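Local atomic coordinates of putative hydrolase (Shewanella frigidimarina, PDB entry 3LHO), a protein that probably acts as an iron(II)-dependent dioxygenase of the 2-oxoadipate dioxygenase/decarboxylase family, converting 2-oxoadipate to 2-hydroxyglutarate. Residues 47-52 with 111-116. Numbering follows the deposited sequence.
With SO4 (sulfate ion), chain C.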
loop_
_atom_site.group_PDB
_atom_site.type_symbol
_atom_site.label_atom_id
_atom_site.label_comp_id
_atom_site.label_asym_id
_atom_site.label_seq_id
_atom_site.Cartn_x
_atom_site.Cartn_y
_atom_site.Cartn_z
ATOM N N PHE A 47 -9.339 -6.757 5.769
ATOM C CA PHE A 47 -10.736 -6.595 6.231
ATOM C C PHE A 47 -10.823 -6.633 7.739
ATOM O O PHE A 47 -9.963 -7.213 8.388
ATOM C CB PHE A 47 -11.595 -7.735 5.682
ATOM C CG PHE A 47 -11.561 -7.864 4.189
ATOM C CD1 PHE A 47 -12.248 -7.002 3.396
ATOM C CD2 PHE A 47 -10.841 -8.875 3.584
ATOM C CE1 PHE A 47 -12.234 -7.124 2.018
ATOM C CE2 PHE A 47 -10.820 -8.997 2.220
ATOM C CZ PHE A 47 -11.511 -8.109 1.435
ATOM N N ASN A 48 -11.887 -6.063 8.321
ATOM C CA ASN A 48 -12.070 -6.108 9.774
ATOM C C ASN A 48 -12.633 -7.475 10.290
ATOM O O ASN A 48 -13.586 -7.554 11.083
ATOM C CB ASN A 48 -12.945 -4.927 10.210
ATOM C CG ASN A 48 -14.371 -5.110 9.776
ATOM O OD1 ASN A 48 -14.658 -5.868 8.826
ATOM N ND2 ASN A 48 -15.276 -4.500 10.500
ATOM N N ILE A 49 -12.029 -8.559 9.822
ATOM C CA ILE A 49 -12.394 -9.921 10.213
ATOM C C ILE A 49 -11.216 -10.336 11.144
ATOM O O ILE A 49 -10.034 -10.175 10.764
ATOM C CB ILE A 49 -12.507 -10.842 8.967
ATOM C CG1 ILE A 49 -13.736 -10.449 8.118
ATOM C CG2 ILE A 49 -12.578 -12.323 9.365
ATOM C CD1 ILE A 49 -13.899 -11.133 6.803
ATOM N N ALA A 50 -11.545 -10.804 12.354
ATOM C CA ALA A 50 -10.575 -11.014 13.448
ATOM C C ALA A 50 -9.311 -11.724 12.975
ATOM O O ALA A 50 -8.152 -11.323 13.256
ATOM C CB ALA A 50 -11.256 -11.826 14.620
ATOM N N LYS A 51 -9.517 -12.781 12.242
ATOM C CA LYS A 51 -8.385 -13.588 11.783
ATOM C C LYS A 51 -7.287 -12.764 11.061
ATOM O O LYS A 51 -6.086 -13.124 11.085
ATOM C CB LYS A 51 -8.867 -14.670 10.820
ATOM C CG LYS A 51 -7.824 -15.795 10.643
ATOM C CD LYS A 51 -8.163 -16.839 9.539
ATOM C CE LYS A 51 -9.448 -17.583 9.758
ATOM N NZ LYS A 51 -9.715 -18.554 8.639
ATOM N N VAL A 52 -7.680 -11.684 10.390
ATOM C CA VAL A 52 -6.771 -10.952 9.491
ATOM C C VAL A 52 -6.883 -9.440 9.678
ATOM O O VAL A 52 -6.494 -8.696 8.810
ATOM C CB VAL A 52 -7.029 -11.283 7.973
ATOM C CG1 VAL A 52 -6.757 -12.730 7.666
ATOM C CG2 VAL A 52 -8.433 -10.959 7.540
ATOM N N SER A 111 -19.461 -13.153 0.648
ATOM C CA SER A 111 -18.362 -13.498 -0.251
ATOM C C SER A 111 -17.002 -13.239 0.394
ATOM O O SER A 111 -16.098 -14.050 0.256
ATOM C CB SER A 111 -18.451 -12.743 -1.578
ATOM O OG SER A 111 -19.478 -13.321 -2.371
ATOM N N ILE A 112 -16.873 -12.110 1.080
ATOM C CA ILE A 112 -15.612 -11.725 1.716
ATOM C C ILE A 112 -15.319 -12.728 2.827
ATOM O O ILE A 112 -14.210 -13.281 2.864
ATOM C CB ILE A 112 -15.625 -10.298 2.242
ATOM C CG1 ILE A 112 -15.631 -9.306 1.065
ATOM C CG2 ILE A 112 -14.429 -10.000 3.179
ATOM C CD1 ILE A 112 -15.982 -7.861 1.483
ATOM N N HIS A 113 -16.319 -13.037 3.665
ATOM C CA HIS A 113 -16.109 -14.066 4.701
ATOM C C HIS A 113 -15.689 -15.382 4.117
ATOM O O HIS A 113 -14.833 -16.077 4.681
ATOM C CB HIS A 113 -17.316 -14.256 5.594
ATOM C CG HIS A 113 -17.411 -13.229 6.654
ATOM N ND1 HIS A 113 -16.677 -13.303 7.819
ATOM C CD2 HIS A 113 -18.115 -12.080 6.714
ATOM C CE1 HIS A 113 -16.961 -12.253 8.570
ATOM N NE2 HIS A 113 -17.807 -11.482 7.908
ATOM N N GLY A 114 -16.232 -15.716 2.954
ATOM C CA GLY A 114 -15.891 -16.944 2.289
ATOM C C GLY A 114 -14.451 -17.047 1.858
ATOM O O GLY A 114 -13.871 -18.149 1.846
ATOM N N LEU A 115 -13.858 -15.911 1.478
ATOM C CA LEU A 115 -12.440 -15.897 1.099
ATOM C C LEU A 115 -11.569 -16.027 2.343
ATOM O O LEU A 115 -10.623 -16.782 2.361
ATOM C CB LEU A 115 -12.110 -14.596 0.352
ATOM C CG LEU A 115 -13.006 -14.199 -0.858
ATOM C CD1 LEU A 115 -12.480 -12.941 -1.511
ATOM C CD2 LEU A 115 -13.108 -15.285 -1.905
ATOM N N ILE A 116 -11.896 -15.273 3.380
ATOM C CA ILE A 116 -11.060 -15.267 4.592
ATOM C C ILE A 116 -11.175 -16.570 5.376
ATOM O O ILE A 116 -10.243 -16.955 6.042
ATOM C CB ILE A 116 -11.359 -14.060 5.467
ATOM C CG1 ILE A 116 -11.133 -12.752 4.658
ATOM C CG2 ILE A 116 -10.492 -14.077 6.755
ATOM C CD1 ILE A 116 -9.731 -12.641 4.089
HETATM S S SO4 C . -14.842 -12.229 13.064
HETATM O O1 SO4 C . -13.809 -13.240 13.279
HETATM O O2 SO4 C . -14.258 -10.893 12.883
HETATM O O3 SO4 C . -15.641 -12.629 11.901
HETATM O O4 SO4 C . -15.668 -12.162 14.270
#
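F47 lays one face of its ring against I112, whose CG2 methyl stands over the ring centre, 3.5 Å from the centroid, in a CH-pi contact only 4° off the normal. At the ring's edge, F47 CD2 meets I116 CD1 at 4.0 Å. I49 CD1 touches I112 CG2 (3.8 Å) and also lies over one face of the H113 imidazole, displaced toward the rim. I116 CG2 packs at 3.8 Å against both I49 CG2 and V52 CG2. The K51 chain bends at chi3 (-60°), which turns CE, and runs on extended to NZ, which donates to I116 O (3.1 Å) in the last residue of the helix and to V119 O, its stronger partner, in the chain that follows. A sulfate, probably from the crystallisation liquor, accepts a hydrogen bond from A50 N (2.8 Å to O2) and sets O3 in the plane of the H113 ring. An alanine here in place of F47 would probably leave I112 CG2 without its aromatic face and I116 CD1 without its neighbour at the ring edge. N48, centre of an inverse gamma turn, hydrogen-bonds V101 N through OD1 and E102 OE1 through ND2. The contact thus packs helix 106-116 against the loop joining strand 39-47 to helix 54-62, at the periphery of a mixed-sheet fold of the glyoxalase clan.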